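Local coordinates for chitin binding protein (Streptomyces lividans, PDB 5FTZ) that is a copper-dependent lytic polysaccharide monooxygenase that probably cleaves chitin oxidatively and may act in hyphal development, at residues D95-V100 with L118-T123. Numbering follows the deposited sequence.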
ATOM      1  N   ASP A  95       6.030   4.174   9.024  1.00  9.41           N
ATOM      2  CA  ASP A  95       7.217   4.359   9.855  1.00 10.52           C
ATOM      3  C   ASP A  95       6.857   4.637  11.312  1.00  9.23           C
ATOM      4  O   ASP A  95       5.688   4.812  11.683  1.00  9.25           O
ATOM      5  CB  ASP A  95       8.146   5.443   9.302  1.00 13.54           C
ATOM      6  CG  ASP A  95       7.648   6.811   9.477  1.00 19.96           C
ATOM      7  OD1 ASP A  95       6.544   7.039   9.900  1.00 23.99           O
ATOM      8  OD2 ASP A  95       8.452   7.737   9.185  1.00 31.84           O
ATOM      9  N   PHE A  96       7.902   4.583  12.113  1.00  8.67           N
ATOM     10  CA  PHE A  96       7.902   5.043  13.516  1.00  9.16           C
ATOM     11  C   PHE A  96       8.900   6.159  13.650  1.00 10.30           C
ATOM     12  O   PHE A  96      10.041   5.986  13.160  1.00  9.58           O
ATOM     13  CB  PHE A  96       8.259   3.910  14.487  1.00  9.55           C
ATOM     14  CG  PHE A  96       7.297   2.741  14.463  1.00  8.35           C
ATOM     15  CD1 PHE A  96       6.150   2.724  15.260  1.00  8.81           C
ATOM     16  CD2 PHE A  96       7.474   1.692  13.597  1.00  9.83           C
ATOM     17  CE1 PHE A  96       5.247   1.671  15.223  1.00  9.03           C
ATOM     18  CE2 PHE A  96       6.604   0.642  13.563  1.00  9.64           C
ATOM     19  CZ  PHE A  96       5.475   0.638  14.364  1.00  9.20           C
ATOM     20  N   LYS A  97       8.545   7.237  14.310  1.00  9.36           N
ATOM     21  CA  LYS A  97       9.481   8.352  14.532  1.00  9.81           C
ATOM     22  C   LYS A  97       9.402   8.740  15.982  1.00  9.16           C
ATOM     23  O   LYS A  97       8.291   8.738  16.569  1.00  9.49           O
ATOM     24  CB  LYS A  97       9.179   9.565  13.698  1.00 11.49           C
ATOM     25  CG  LYS A  97       9.346   9.335  12.213  1.00 13.10           C
ATOM     26  CD  LYS A  97       8.947  10.550  11.432  1.00 17.19           C
ATOM     27  CE  LYS A  97       9.424  10.443   9.993  1.00 22.01           C
ATOM     28  NZ  LYS A  97       8.356  10.887   9.116  1.00 27.97           N
ATOM     29  N   TYR A  98      10.521   9.094  16.566  1.00  7.44           N
ATOM     30  CA  TYR A  98      10.598   9.452  17.967  1.00  7.55           C
ATOM     31  C   TYR A  98      11.291  10.794  18.105  1.00  7.48           C
ATOM     32  O   TYR A  98      12.361  10.995  17.522  1.00  7.67           O
ATOM     33  CB  TYR A  98      11.366   8.393  18.762  1.00  8.27           C
ATOM     34  CG  TYR A  98      10.764   7.045  18.709  1.00  8.24           C
ATOM     35  CD1 TYR A  98      11.078   6.162  17.650  1.00  7.99           C
ATOM     36  CD2 TYR A  98       9.875   6.590  19.675  1.00  8.14           C
ATOM     37  CE1 TYR A  98      10.514   4.898  17.564  1.00  9.37           C
ATOM     38  CE2 TYR A  98       9.300   5.320  19.614  1.00  8.59           C
ATOM     39  CZ  TYR A  98       9.625   4.479  18.584  1.00  9.72           C
ATOM     40  OH  TYR A  98       9.068   3.221  18.499  1.00 11.26           O
ATOM     41  N   TYR A  99      10.678  11.716  18.837  1.00  6.94           N
ATOM     42  CA  TYR A  99      11.103  13.110  18.985  1.00  7.36           C
ATOM     43  C   TYR A  99      11.326  13.366  20.456  1.00  7.06           C
ATOM     44  O   TYR A  99      10.689  12.732  21.294  1.00  8.17           O
ATOM     45  CB  TYR A  99      10.043  14.105  18.507  1.00  8.55           C
ATOM     46  CG  TYR A  99       9.559  13.927  17.074  1.00  9.44           C
ATOM     47  CD1 TYR A  99       8.626  12.990  16.744  1.00  9.82           C
ATOM     48  CD2 TYR A  99      10.083  14.683  16.061  1.00 10.35           C
ATOM     49  CE1 TYR A  99       8.185  12.860  15.445  1.00 11.46           C
ATOM     50  CE2 TYR A  99       9.613  14.550  14.732  1.00 12.33           C
ATOM     51  CZ  TYR A  99       8.689  13.648  14.460  1.00 12.32           C
ATOM     52  OH  TYR A  99       8.168  13.412  13.187  1.00 17.53           O
ATOM     53  N   VAL A 100      12.215  14.290  20.816  1.00  7.20           N
ATOM     54  CA  VAL A 100      12.410  14.691  22.170  1.00  7.42           C
ATOM     55  C   VAL A 100      12.237  16.232  22.308  1.00  7.56           C
ATOM     56  O   VAL A 100      12.492  16.970  21.334  1.00  8.45           O
ATOM     57  CB  VAL A 100      13.764  14.239  22.712  1.00  8.31           C
ATOM     58  CG1 VAL A 100      14.887  14.964  22.015  1.00  9.05           C
ATOM     59  CG2 VAL A 100      13.851  14.343  24.219  1.00  8.69           C
ATOM     60  N   LEU A 118      12.317  19.093  16.226  1.00 12.96           N
ATOM     61  CA  LEU A 118      11.486  18.506  15.235  1.00 13.65           C
ATOM     62  C   LEU A 118      12.210  17.585  14.225  1.00 13.20           C
ATOM     63  O   LEU A 118      11.513  16.967  13.397  1.00 15.07           O
ATOM     64  CB  LEU A 118      10.705  19.588  14.527  1.00 15.50           C
ATOM     65  CG  LEU A 118       9.720  20.362  15.410  1.00 16.70           C
ATOM     66  CD1 LEU A 118       9.162  21.475  14.522  1.00 17.21           C
ATOM     67  CD2 LEU A 118       8.627  19.496  15.926  1.00 18.70           C
ATOM     68  N   THR A 119      13.514  17.383  14.390  1.00 13.09           N
ATOM     69  CA  THR A 119      14.206  16.272  13.710  1.00 14.66           C
ATOM     70  C   THR A 119      14.160  15.077  14.693  1.00 12.58           C
ATOM     71  O   THR A 119      14.805  15.150  15.732  1.00 13.48           O
ATOM     72  CB  THR A 119      15.663  16.617  13.377  1.00 19.01           C
ATOM     73  OG1 THR A 119      15.662  17.690  12.420  1.00 22.97           O
ATOM     74  CG2 THR A 119      16.458  15.417  12.756  1.00 19.82           C
ATOM     75  N   PRO A 120      13.515  13.991  14.288  1.00 11.59           N
ATOM     76  CA  PRO A 120      13.444  12.841  15.199  1.00 10.99           C
ATOM     77  C   PRO A 120      14.810  12.293  15.551  1.00 10.31           C
ATOM     78  O   PRO A 120      15.744  12.289  14.717  1.00 12.42           O
ATOM     79  CB  PRO A 120      12.668  11.804  14.441  1.00 12.72           C
ATOM     80  CG  PRO A 120      12.507  12.268  13.074  1.00 13.96           C
ATOM     81  CD  PRO A 120      12.786  13.732  13.046  1.00 12.77           C
ATOM     82  N   PHE A 121      14.993  11.864  16.774  1.00  9.06           N
ATOM     83  CA  PHE A 121      16.264  11.269  17.165  1.00  9.47           C
ATOM     84  C   PHE A 121      16.396   9.807  16.734  1.00  9.84           C
ATOM     85  O   PHE A 121      17.496   9.252  16.781  1.00 10.86           O
ATOM     86  CB  PHE A 121      16.546  11.454  18.632  1.00  9.16           C
ATOM     87  CG  PHE A 121      15.632  10.679  19.567  1.00  9.00           C
ATOM     88  CD1 PHE A 121      15.898   9.354  19.913  1.00  9.37           C
ATOM     89  CD2 PHE A 121      14.488  11.276  20.101  1.00  9.23           C
ATOM     90  CE1 PHE A 121      15.074   8.664  20.739  1.00  9.49           C
ATOM     91  CE2 PHE A 121      13.674  10.562  20.976  1.00  8.54           C
ATOM     92  CZ  PHE A 121      13.953   9.265  21.252  1.00  9.77           C
ATOM     93  N   PHE A 122      15.289   9.179  16.369  1.00  9.42           N
ATOM     94  CA  PHE A 122      15.266   7.781  15.968  1.00  9.15           C
ATOM     95  C   PHE A 122      14.109   7.627  15.023  1.00  8.81           C
ATOM     96  O   PHE A 122      12.987   8.060  15.337  1.00  9.70           O
ATOM     97  CB  PHE A 122      15.098   6.903  17.220  1.00 10.32           C
ATOM     98  CG  PHE A 122      14.982   5.432  16.966  1.00 11.77           C
ATOM     99  CD1 PHE A 122      15.729   4.782  16.013  1.00 12.80           C
ATOM    100  CD2 PHE A 122      14.151   4.670  17.805  1.00 12.48           C
ATOM    101  CE1 PHE A 122      15.610   3.395  15.860  1.00 14.97           C
ATOM    102  CE2 PHE A 122      14.032   3.301  17.639  1.00 13.29           C
ATOM    103  CZ  PHE A 122      14.780   2.666  16.668  1.00 13.50           C
ATOM    104  N   THR A 123      14.365   7.023  13.861  1.00  9.46           N
ATOM    105  CA  THR A 123      13.332   6.768  12.847  1.00 10.29           C
ATOM    106  C   THR A 123      13.438   5.340  12.400  1.00 10.47           C
ATOM    107  O   THR A 123      14.573   4.899  12.151  1.00 11.22           O
ATOM    108  CB  THR A 123      13.540   7.691  11.605  1.00 11.64           C
ATOM    109  OG1 THR A 123      13.500   9.070  12.013  1.00 14.60           O
ATOM    110  CG2 THR A 123      12.492   7.470  10.538  1.00 12.54           C
TER
HETATM  111  O   HOH W   1      13.714  15.017  18.365  1.00 10.67           O
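An antiparallel strand pairing in the β-sandwich of this AA10 monooxygenase sets Tyr98 against Phe122 (hydrogen-bonded pair) and Lys97 against Thr123 (non-hydrogen-bonded pair), with residues 118-121 leading up to it. Tyr98 N donates to Phe122 O (2.9 Å), and Tyr98 O accepts from Phe121 N (2.9 Å, N-H...O 130°). Beside this pair, Thr123 CA lies 3.4 Å from Phe96 O in a CA-H...O contact. Tyr98 and Phe122 project side by side from one face of the sheet; their rings are nearly parallel (15°) but slid apart, touching at Tyr98 CD1 and Phe122 CD2 (3.4 Å). Phe121 has CG between its backbone N and carbonyl carbon (chi1 68°), and its ring face meets Tyr98 CB, 4.1 Å from the centroid, while its rim meets Tyr99 C and O through CE2, and Val100 N and CB (4.0 Å) through CD2. An alanine at Phe121 would probably leave Tyr98 CB and Val100 CB without this aromatic cover and open a gap beside them. Pro120 CB sits over one face of the Tyr99 ring, whose edge receives Leu118 O at CE2 (3.4 Å). A water accepts from Val100 N and donates to Thr119 O, bridging the two backbones. Strand 93-100 runs between 122-125 and 148-157. Tyr98 OH hydrogen-bonds to Trp85 on strand 80-87 and His137 on strand 134-140, linking this sheet to the three-stranded one.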